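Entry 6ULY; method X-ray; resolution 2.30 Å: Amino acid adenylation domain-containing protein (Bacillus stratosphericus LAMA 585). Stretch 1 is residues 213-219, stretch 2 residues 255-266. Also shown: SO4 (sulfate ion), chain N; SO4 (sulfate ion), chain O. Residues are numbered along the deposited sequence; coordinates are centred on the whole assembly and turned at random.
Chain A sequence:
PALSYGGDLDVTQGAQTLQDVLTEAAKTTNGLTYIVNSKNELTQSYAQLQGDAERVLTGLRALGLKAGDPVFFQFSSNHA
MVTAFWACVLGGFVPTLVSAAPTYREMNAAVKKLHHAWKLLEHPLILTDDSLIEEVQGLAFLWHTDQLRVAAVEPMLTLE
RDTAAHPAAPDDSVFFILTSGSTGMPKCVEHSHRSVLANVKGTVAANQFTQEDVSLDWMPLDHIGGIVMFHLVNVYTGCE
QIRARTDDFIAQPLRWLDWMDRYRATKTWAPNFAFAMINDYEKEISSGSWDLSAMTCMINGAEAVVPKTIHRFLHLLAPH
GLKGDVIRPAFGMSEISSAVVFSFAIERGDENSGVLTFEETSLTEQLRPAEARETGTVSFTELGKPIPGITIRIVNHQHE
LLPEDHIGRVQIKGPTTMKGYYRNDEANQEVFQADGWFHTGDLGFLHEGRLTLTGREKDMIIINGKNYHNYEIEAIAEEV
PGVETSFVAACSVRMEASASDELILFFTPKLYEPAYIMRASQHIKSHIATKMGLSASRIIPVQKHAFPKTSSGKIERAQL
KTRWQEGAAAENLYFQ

Stretch 1 213-219: DVSLDWM
Stretch 2 255-266: RWLDWMDRYRAT

Residues 214-217 form a strand, with phi/psi running from -118/116 at Val-214 to -142/123 at Asp-217. Trp-218 leaves the extended path at -108/-6. Residues 255-262 are helical. Their direction is nearly antiparallel to the strand: the axes make an angle of 162° and approach to 9.3 Å. The CA atoms of Val-214 and Ala-265 lie 4.8 Å apart, and those of Trp-218 and Trp-256 lie 8.2 Å apart.

A Schellman motif closes the helix, with Arg-264 the first residue to leave helical phi/psi. Arg-264 takes positive phi (52/48), and two bonds lead back into the last turn: Ala-265 N to Met-260 O at 3.0 Å and Arg-264 N to Asp-261 O at 3.2 Å. Ala-265 is extended, -63/139, and Thr-266 follows at -99/-18.

This places Thr-266 beside Val-214, where two hydrogen bonds tie the stretches together. Thr-266 N donates to Val-214 O at 2.8 Å. Val-214 N donates to Thr-266 OG1, also at 2.8 Å, so a side-chain oxygen serves as the acceptor for a strand amide. Thr-266 has chi1 70° (p). Val-214 is t.

Along the strand, the CA-to-CB bonds of Ser-215 and Asp-217 point away from stretch 2, while that of Leu-216 points toward it. Leu-216 has chi1 t and chi2 p. Its CD2 reaches the helix, 3.4 Å from Trp-259 CB, 3.7 Å from Met-260 CG and 4.0 Å from Trp-256 CD1. Leu-216 CB also lies 3.9 Å from Ala-265 CB. Leu-216 is buried, so its methyl packs on hydrocarbon, out of water.

The CA-to-CB bond of Trp-218 also points toward stretch 2, with chi1 53° (p) and chi2 -100°. Its ring edge meets the face of Trp-256, which has chi1 -157° (t) and chi2 9°. The five-membered rings have centroids 4.4 Å apart and planes at 90°. Trp-218 NE1 and Trp-256 NE1 are 3.4 Å apart, but both are donors and do not bond to each other. Trp-259 has chi1 -68° (m) and chi2 -25°; its CZ3 lies 3.9 Å from Trp-218 CB.

Beyond the strand, Met-219 N donates to Asp-217 OD2 at 2.7 Å. At the start of stretch 2, Arg-255 makes no contact with stretch 1. Its positive guanidinium attracts two negative sulfates through its N-H groups: NH1 donates to O1 of the chain N sulfate at 2.7 Å, and NH2 to O2 of the chain O sulfate at 3.2 Å. Both sulfates probably come from the crystallisation liquor.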

# COMPACT_ATOMS: atom_id res chain seq x y z
N ASP A 213 -7.26 -27.92 -30.26
CA ASP A 213 -6.49 -27.98 -29.03
C ASP A 213 -7.24 -28.79 -27.97
O ASP A 213 -8.47 -28.84 -27.94
CB ASP A 213 -6.22 -26.57 -28.50
CG ASP A 213 -5.32 -25.75 -29.42
OD1 ASP A 213 -4.57 -26.35 -30.22
OD2 ASP A 213 -5.34 -24.50 -29.32
N VAL A 214 -6.47 -29.44 -27.10
CA VAL A 214 -7.00 -30.05 -25.88
C VAL A 214 -6.35 -29.35 -24.70
O VAL A 214 -5.12 -29.41 -24.53
CB VAL A 214 -6.74 -31.57 -25.84
CG1 VAL A 214 -7.30 -32.16 -24.56
CG2 VAL A 214 -7.35 -32.25 -27.07
N SER A 215 -7.16 -28.66 -23.89
CA SER A 215 -6.65 -27.78 -22.85
C SER A 215 -6.78 -28.42 -21.48
O SER A 215 -7.81 -29.01 -21.14
CB SER A 215 -7.39 -26.45 -22.87
OG SER A 215 -6.81 -25.54 -21.94
N LEU A 216 -5.72 -28.29 -20.68
CA LEU A 216 -5.71 -28.74 -19.29
C LEU A 216 -5.29 -27.57 -18.41
O LEU A 216 -4.23 -26.98 -18.61
CB LEU A 216 -4.75 -29.92 -19.10
CG LEU A 216 -4.56 -30.38 -17.65
CD1 LEU A 216 -5.87 -30.86 -17.04
CD2 LEU A 216 -3.50 -31.46 -17.59
N ASP A 217 -6.13 -27.25 -17.42
CA ASP A 217 -5.84 -26.16 -16.49
C ASP A 217 -6.30 -26.56 -15.10
O ASP A 217 -7.48 -26.87 -14.89
CB ASP A 217 -6.54 -24.86 -16.93
CG ASP A 217 -5.97 -23.64 -16.24
OD1 ASP A 217 -6.27 -22.51 -16.68
OD2 ASP A 217 -5.20 -23.80 -15.27
N TRP A 218 -5.38 -26.54 -14.14
CA TRP A 218 -5.70 -26.67 -12.73
C TRP A 218 -5.54 -25.36 -11.96
O TRP A 218 -5.91 -25.31 -10.78
CB TRP A 218 -4.83 -27.75 -12.08
CG TRP A 218 -3.36 -27.57 -12.30
CD1 TRP A 218 -2.58 -28.22 -13.22
CD2 TRP A 218 -2.48 -26.70 -11.59
NE1 TRP A 218 -1.28 -27.80 -13.13
CE2 TRP A 218 -1.19 -26.86 -12.13
CE3 TRP A 218 -2.66 -25.78 -10.54
CZ2 TRP A 218 -0.09 -26.15 -11.67
CZ3 TRP A 218 -1.57 -25.08 -10.08
CH2 TRP A 218 -0.30 -25.26 -10.64
N MET A 219 -5.02 -24.32 -12.59
CA MET A 219 -4.88 -23.04 -11.91
C MET A 219 -6.26 -22.45 -11.62
O MET A 219 -7.22 -22.70 -12.34
CB MET A 219 -4.06 -22.08 -12.76
CG MET A 219 -2.56 -22.32 -12.66
SD MET A 219 -1.91 -21.88 -11.04
CE MET A 219 -2.06 -20.09 -11.08
N ARG A 255 0.10 -35.41 -10.46
CA ARG A 255 -1.19 -35.49 -11.15
C ARG A 255 -1.20 -34.67 -12.43
O ARG A 255 -1.89 -35.03 -13.39
CB ARG A 255 -2.30 -35.02 -10.22
CG ARG A 255 -2.69 -36.06 -9.21
CD ARG A 255 -3.62 -35.51 -8.16
NE ARG A 255 -3.96 -36.56 -7.20
CZ ARG A 255 -4.51 -36.35 -6.02
NH1 ARG A 255 -4.79 -35.12 -5.61
NH2 ARG A 255 -4.77 -37.38 -5.23
N TRP A 256 -0.46 -33.56 -12.47
CA TRP A 256 -0.31 -32.82 -13.71
C TRP A 256 0.10 -33.75 -14.84
O TRP A 256 -0.50 -33.75 -15.92
CB TRP A 256 0.72 -31.70 -13.53
CG TRP A 256 0.59 -30.55 -14.48
CD1 TRP A 256 -0.43 -30.31 -15.37
CD2 TRP A 256 1.51 -29.46 -14.64
NE1 TRP A 256 -0.19 -29.15 -16.07
CE2 TRP A 256 1.00 -28.61 -15.64
CE3 TRP A 256 2.73 -29.13 -14.04
CZ2 TRP A 256 1.66 -27.45 -16.04
CZ3 TRP A 256 3.39 -27.98 -14.44
CH2 TRP A 256 2.85 -27.15 -15.43
N LEU A 257 1.12 -34.57 -14.60
CA LEU A 257 1.55 -35.52 -15.61
C LEU A 257 0.43 -36.49 -15.97
O LEU A 257 0.10 -36.67 -17.15
CB LEU A 257 2.79 -36.28 -15.13
CG LEU A 257 4.00 -35.42 -14.78
CD1 LEU A 257 5.23 -36.29 -14.56
CD2 LEU A 257 4.28 -34.38 -15.86
N ASP A 258 -0.19 -37.11 -14.95
CA ASP A 258 -1.29 -38.04 -15.21
C ASP A 258 -2.35 -37.40 -16.08
O ASP A 258 -2.89 -38.03 -17.00
CB ASP A 258 -1.93 -38.48 -13.89
CG ASP A 258 -0.96 -39.15 -12.96
OD1 ASP A 258 0.19 -39.44 -13.37
OD2 ASP A 258 -1.34 -39.38 -11.80
N TRP A 259 -2.69 -36.14 -15.78
CA TRP A 259 -3.78 -35.47 -16.47
C TRP A 259 -3.40 -35.19 -17.92
O TRP A 259 -4.18 -35.47 -18.84
CB TRP A 259 -4.13 -34.18 -15.73
CG TRP A 259 -4.75 -34.39 -14.37
CD1 TRP A 259 -5.43 -35.50 -13.94
CD2 TRP A 259 -4.74 -33.48 -13.26
NE1 TRP A 259 -5.85 -35.33 -12.64
CE2 TRP A 259 -5.43 -34.10 -12.20
CE3 TRP A 259 -4.21 -32.20 -13.07
CZ2 TRP A 259 -5.62 -33.48 -10.97
CZ3 TRP A 259 -4.39 -31.58 -11.83
CH2 TRP A 259 -5.09 -32.23 -10.80
N MET A 260 -2.21 -34.63 -18.15
CA MET A 260 -1.77 -34.40 -19.52
C MET A 260 -1.81 -35.69 -20.32
O MET A 260 -2.16 -35.68 -21.51
CB MET A 260 -0.35 -33.82 -19.52
CG MET A 260 -0.28 -32.36 -19.14
SD MET A 260 1.38 -31.87 -18.65
CE MET A 260 2.29 -32.08 -20.18
N ASP A 261 -1.47 -36.81 -19.69
CA ASP A 261 -1.43 -38.09 -20.38
C ASP A 261 -2.83 -38.64 -20.59
O ASP A 261 -3.18 -39.06 -21.70
CB ASP A 261 -0.57 -39.07 -19.57
CG ASP A 261 -0.72 -40.50 -20.03
OD1 ASP A 261 0.13 -40.97 -20.81
OD2 ASP A 261 -1.70 -41.15 -19.60
N ARG A 262 -3.65 -38.61 -19.54
CA ARG A 262 -4.97 -39.24 -19.58
C ARG A 262 -5.90 -38.57 -20.58
O ARG A 262 -6.77 -39.23 -21.16
CB ARG A 262 -5.55 -39.23 -18.17
CG ARG A 262 -7.03 -39.51 -18.00
CD ARG A 262 -7.34 -39.39 -16.51
NE ARG A 262 -8.76 -39.38 -16.16
CZ ARG A 262 -9.23 -38.95 -14.99
NH1 ARG A 262 -8.40 -38.50 -14.06
NH2 ARG A 262 -10.53 -38.97 -14.75
N TYR A 263 -5.73 -37.26 -20.81
CA TYR A 263 -6.58 -36.54 -21.75
C TYR A 263 -5.83 -36.11 -23.00
O TYR A 263 -6.40 -35.42 -23.85
CB TYR A 263 -7.19 -35.32 -21.06
CG TYR A 263 -8.16 -35.70 -19.96
CD1 TYR A 263 -9.48 -36.01 -20.24
CD2 TYR A 263 -7.74 -35.75 -18.63
CE1 TYR A 263 -10.37 -36.35 -19.24
CE2 TYR A 263 -8.62 -36.10 -17.62
CZ TYR A 263 -9.93 -36.40 -17.93
OH TYR A 263 -10.81 -36.74 -16.92
N ARG A 264 -4.57 -36.53 -23.15
CA ARG A 264 -3.77 -36.17 -24.32
C ARG A 264 -3.80 -34.66 -24.55
O ARG A 264 -4.02 -34.17 -25.66
CB ARG A 264 -4.26 -36.93 -25.56
CG ARG A 264 -4.27 -38.44 -25.39
CD ARG A 264 -4.70 -39.15 -26.66
NE ARG A 264 -5.72 -40.17 -26.40
CZ ARG A 264 -5.47 -41.37 -25.89
NH1 ARG A 264 -4.24 -41.72 -25.56
NH2 ARG A 264 -6.47 -42.22 -25.69
N ALA A 265 -3.55 -33.92 -23.47
CA ALA A 265 -3.61 -32.46 -23.53
C ALA A 265 -2.56 -31.93 -24.50
O ALA A 265 -1.43 -32.41 -24.54
CB ALA A 265 -3.40 -31.86 -22.14
N THR A 266 -2.95 -30.93 -25.28
CA THR A 266 -2.03 -30.25 -26.18
C THR A 266 -1.50 -28.94 -25.61
O THR A 266 -0.47 -28.45 -26.07
CB THR A 266 -2.69 -29.98 -27.53
OG1 THR A 266 -3.70 -28.97 -27.39
CG2 THR A 266 -3.34 -31.27 -28.07
S SO4 N . -5.60 -35.91 -2.02
O1 SO4 N . -5.35 -34.86 -2.96
O2 SO4 N . -6.07 -35.34 -0.79
O3 SO4 N . -6.59 -36.80 -2.55
O4 SO4 N . -4.38 -36.63 -1.77
S SO4 O . -6.72 -40.29 -6.85
O1 SO4 O . -6.59 -39.22 -7.80
O2 SO4 O . -5.51 -40.40 -6.09
O3 SO4 O . -7.82 -40.03 -5.97
O4 SO4 O . -6.95 -41.52 -7.55